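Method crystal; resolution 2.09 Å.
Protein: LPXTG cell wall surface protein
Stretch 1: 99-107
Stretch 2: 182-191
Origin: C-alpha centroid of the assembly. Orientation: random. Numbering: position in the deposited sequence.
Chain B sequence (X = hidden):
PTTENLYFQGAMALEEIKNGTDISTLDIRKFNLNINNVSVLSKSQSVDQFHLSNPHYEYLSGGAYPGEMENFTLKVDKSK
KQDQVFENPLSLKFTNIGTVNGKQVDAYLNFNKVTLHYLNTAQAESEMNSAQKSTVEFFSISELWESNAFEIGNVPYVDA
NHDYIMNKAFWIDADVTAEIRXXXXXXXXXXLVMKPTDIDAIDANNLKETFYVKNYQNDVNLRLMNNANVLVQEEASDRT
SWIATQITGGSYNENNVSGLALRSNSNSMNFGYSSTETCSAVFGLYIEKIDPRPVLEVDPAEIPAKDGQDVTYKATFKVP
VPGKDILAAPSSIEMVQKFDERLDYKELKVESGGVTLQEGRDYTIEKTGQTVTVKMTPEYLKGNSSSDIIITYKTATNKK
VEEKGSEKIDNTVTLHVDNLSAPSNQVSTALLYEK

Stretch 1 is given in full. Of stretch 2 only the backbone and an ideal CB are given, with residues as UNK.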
# COMPACT_ATOMS: atom_id res chain seq x y z
N THR B 99 1.06 -7.76 -11.27
CA THR B 99 1.02 -6.92 -12.46
C THR B 99 -0.11 -5.91 -12.32
O THR B 99 -1.26 -6.29 -12.06
CB THR B 99 0.82 -7.75 -13.71
OG1 THR B 99 1.85 -8.73 -13.78
CG2 THR B 99 0.85 -6.86 -14.97
N VAL B 100 0.21 -4.64 -12.48
CA VAL B 100 -0.75 -3.57 -12.28
C VAL B 100 -0.67 -2.57 -13.43
O VAL B 100 0.42 -2.05 -13.73
CB VAL B 100 -0.48 -2.82 -10.96
CG1 VAL B 100 -1.45 -1.68 -10.78
CG2 VAL B 100 -0.53 -3.77 -9.76
N ASN B 101 -1.80 -2.28 -14.06
CA ASN B 101 -1.84 -1.37 -15.21
C ASN B 101 -0.87 -1.80 -16.29
O ASN B 101 -0.16 -0.97 -16.87
CB ASN B 101 -1.51 0.08 -14.78
CG ASN B 101 -2.51 0.67 -13.80
OD1 ASN B 101 -3.72 0.43 -13.87
ND2 ASN B 101 -2.00 1.46 -12.86
N GLY B 102 -0.82 -3.11 -16.55
CA GLY B 102 0.11 -3.69 -17.52
C GLY B 102 1.56 -3.78 -17.05
O GLY B 102 2.41 -4.33 -17.76
N LYS B 103 1.86 -3.24 -15.87
CA LYS B 103 3.24 -3.15 -15.39
C LYS B 103 3.57 -4.09 -14.23
O LYS B 103 2.79 -4.22 -13.28
CB LYS B 103 3.56 -1.71 -14.96
CG LYS B 103 3.49 -0.67 -16.09
CD LYS B 103 3.61 0.74 -15.50
CE LYS B 103 4.04 1.75 -16.55
NZ LYS B 103 4.00 3.12 -15.95
N GLN B 104 4.72 -4.74 -14.29
CA GLN B 104 5.22 -5.51 -13.16
C GLN B 104 5.60 -4.61 -11.98
O GLN B 104 6.27 -3.57 -12.15
CB GLN B 104 6.41 -6.37 -13.56
CG GLN B 104 7.14 -6.99 -12.37
CD GLN B 104 8.37 -7.78 -12.80
OE1 GLN B 104 8.39 -8.36 -13.89
NE2 GLN B 104 9.40 -7.80 -11.95
N VAL B 105 5.19 -5.03 -10.79
CA VAL B 105 5.46 -4.30 -9.55
C VAL B 105 6.39 -5.12 -8.67
O VAL B 105 6.24 -6.34 -8.55
CB VAL B 105 4.16 -4.00 -8.78
CG1 VAL B 105 4.45 -3.25 -7.47
CG2 VAL B 105 3.20 -3.18 -9.65
N ASP B 106 7.38 -4.44 -8.09
CA ASP B 106 8.26 -5.04 -7.08
C ASP B 106 8.06 -4.40 -5.72
O ASP B 106 7.62 -3.25 -5.63
CB ASP B 106 9.74 -4.89 -7.47
CG ASP B 106 10.05 -5.46 -8.84
OD1 ASP B 106 9.50 -6.52 -9.19
OD2 ASP B 106 10.82 -4.82 -9.58
N ALA B 107 8.39 -5.13 -4.66
CA ALA B 107 8.38 -4.57 -3.32
C ALA B 107 9.79 -4.53 -2.74
O ALA B 107 10.61 -5.42 -2.99
CB ALA B 107 7.47 -5.37 -2.41
N UNK B 182 7.28 0.20 -9.85
CA UNK B 182 7.26 -0.44 -11.16
C UNK B 182 8.68 -0.91 -11.55
O UNK B 182 9.65 -0.14 -11.53
CB UNK B 182 6.70 0.52 -12.21
N UNK B 183 8.78 -2.16 -11.97
CA UNK B 183 10.06 -2.71 -12.38
C UNK B 183 10.60 -1.99 -13.60
O UNK B 183 11.80 -1.86 -13.76
CB UNK B 183 9.93 -4.21 -12.67
N UNK B 184 9.71 -1.51 -14.48
CA UNK B 184 10.18 -0.90 -15.73
C UNK B 184 10.83 0.48 -15.54
O UNK B 184 11.44 1.02 -16.47
CB UNK B 184 9.01 -0.77 -16.70
N UNK B 185 10.72 1.04 -14.34
CA UNK B 185 11.38 2.29 -14.02
C UNK B 185 10.56 3.55 -14.26
O UNK B 185 11.05 4.67 -14.06
CB UNK B 185 12.67 2.38 -14.83
N UNK B 186 9.32 3.37 -14.70
CA UNK B 186 8.39 4.49 -14.82
C UNK B 186 7.93 4.94 -13.45
O UNK B 186 8.03 4.18 -12.47
CB UNK B 186 7.19 4.11 -15.68
N UNK B 187 7.40 6.16 -13.38
CA UNK B 187 6.97 6.73 -12.11
C UNK B 187 5.88 5.89 -11.46
O UNK B 187 4.92 5.49 -12.11
CB UNK B 187 6.47 8.16 -12.31
N UNK B 188 6.05 5.59 -10.18
CA UNK B 188 5.10 4.73 -9.48
C UNK B 188 3.97 5.58 -8.88
O UNK B 188 4.17 6.24 -7.87
CB UNK B 188 5.81 3.92 -8.39
N UNK B 189 2.82 5.55 -9.54
CA UNK B 189 1.62 6.29 -9.11
C UNK B 189 0.81 5.53 -8.06
O UNK B 189 -0.18 6.04 -7.54
CB UNK B 189 0.73 6.59 -10.32
N UNK B 190 1.22 4.31 -7.75
CA UNK B 190 0.51 3.49 -6.77
C UNK B 190 0.65 4.04 -5.36
O UNK B 190 1.72 4.51 -4.98
CB UNK B 190 1.02 2.05 -6.82
N UNK B 191 -0.43 3.96 -4.59
CA UNK B 191 -0.41 4.42 -3.21
C UNK B 191 -0.42 3.23 -2.26
O UNK B 191 -1.43 2.52 -2.13
CB UNK B 191 -1.60 5.34 -2.93

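Position 182 sits where the second stretch meets the strand of the first: its CA lies 4.6 Å from the CA of Val105 in an antiparallel, non-hydrogen-bonded bridge, and its CB shares the sheet face with the side chain of Val105. Ahead of that CB run the extended aliphatic chain of Lys103, the methyls of Val105 and, farther on, the amide of Asn101. A long, flat side chain would use all three, ideally one with a polar tip; an aromatic or a long aliphatic group would suit. The residue is Tyr182. Lys103 CD lies over one face of its ring, 3.6 Å from the centroid and almost on the normal, a CH-pi contact, while Val105 CG2 packs 3.9 Å from Tyr182 CD1. At the tip, Asn101 ND2 gives a weak hydrogen bond to Tyr182 OH at 3.4 Å.

At 183 the CB points toward stretch 1 and is tightly placed, 3.3 Å from Asp106 OD2 and 3.7 Å from Gln104 NE2. These neighbours favour something small, although a side chain leaving in another direction is not excluded. Ala183 adds nothing beyond its methyl. Its backbone does the work: Ala183 N donates to Gln104 O at 2.9 Å, nearly straight, a bond available to any residue but proline.

The CB of 184 also points toward stretch 1 but finds no atom of it within 5.5 Å. The amine of Lys103 lies beyond, so an acidic or polar group would suit. Asp184 brings its OD2 to 3.4 Å from Lys103 CE; the charges themselves stay apart, with Lys103 NZ 4.4 Å from Asp184 OD2, beyond a salt bridge. Its backbone N donates to water 2, which in turn donates to Gln104 O.

Position 185 ends the type I turn begun at 182, with phi 92° and psi 1°. A CB here would jam against the preceding carbonyl oxygen, so the backbone alone calls for glycine, and Gly185 it is.

At 186 the CB is 3.3 Å from Lys103 NZ, which asks for a compact acceptor: serine, threonine, asparagine or aspartate could serve. Thr186 OG1 accepts from Lys103 NZ at 2.7 Å and donates to Asp184 OD1 at 2.6 Å, relaying the amine to the carboxylate.

Position 187 points away and 188 sideways, so stretch 1 prescribes little at either. Glu187 extends outward; Thr188 OG1 receives the backbone N of Tyr182 at 3.1 Å.

The CB of 189 points toward stretch 1 without reaching it, and a polar side chain could approach the Asn101 amide. Asp189 OD1 accepts from Tyr182 OH at 2.6 Å, fixing the ring's tip, and its OD2 accepts from water 1, itself bonded to Lys103 NZ.

Position 190 faces the methyls of Val100 and Val105, a site for a branched aliphatic. Leu190 packs against both: its CD2 lies 3.8 Å from Val100 CG1 and its CD1 3.9 Å from Val105 CG2.

Position 191 is out of reach and unconstrained here; it is Lys191.

Stretch 2 182-191: YADGTETDLK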
# COMPACT_ATOMS: atom_id res chain seq x y z
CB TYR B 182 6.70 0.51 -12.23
CG TYR B 182 5.23 0.85 -12.10
CD1 TYR B 182 4.29 -0.14 -11.89
CD2 TYR B 182 4.80 2.17 -12.16
CE1 TYR B 182 2.93 0.17 -11.76
CE2 TYR B 182 3.46 2.50 -12.03
CZ TYR B 182 2.52 1.49 -11.83
OH TYR B 182 1.17 1.81 -11.70
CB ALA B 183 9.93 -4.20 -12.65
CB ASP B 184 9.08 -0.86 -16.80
CG ASP B 184 7.93 0.07 -16.45
OD1 ASP B 184 8.03 0.82 -15.46
OD2 ASP B 184 6.92 0.06 -17.19
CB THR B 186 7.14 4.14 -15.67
OG1 THR B 186 6.54 2.94 -15.18
CG2 THR B 186 7.53 3.94 -17.13
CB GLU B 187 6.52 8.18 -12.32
CG GLU B 187 7.69 9.13 -12.63
CD GLU B 187 7.24 10.42 -13.32
OE1 GLU B 187 7.24 11.49 -12.66
OE2 GLU B 187 6.90 10.36 -14.53
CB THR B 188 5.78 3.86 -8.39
OG1 THR B 188 6.86 3.11 -8.98
CG2 THR B 188 4.78 2.88 -7.76
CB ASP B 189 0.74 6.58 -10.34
CG ASP B 189 0.61 5.35 -11.28
OD1 ASP B 189 0.92 4.21 -10.87
OD2 ASP B 189 0.20 5.53 -12.46
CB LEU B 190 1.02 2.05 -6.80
CG LEU B 190 0.97 1.35 -8.16
CD1 LEU B 190 1.58 -0.03 -8.08
CD2 LEU B 190 -0.47 1.30 -8.70
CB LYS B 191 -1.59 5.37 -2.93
CG LYS B 191 -1.58 6.61 -3.84
CD LYS B 191 -0.30 7.43 -3.71
CE LYS B 191 -0.22 8.45 -4.84
NZ LYS B 191 1.11 9.13 -4.91
O HOH W 1 1.29 3.84 -15.02
O HOH W 2 6.96 -2.27 -14.51
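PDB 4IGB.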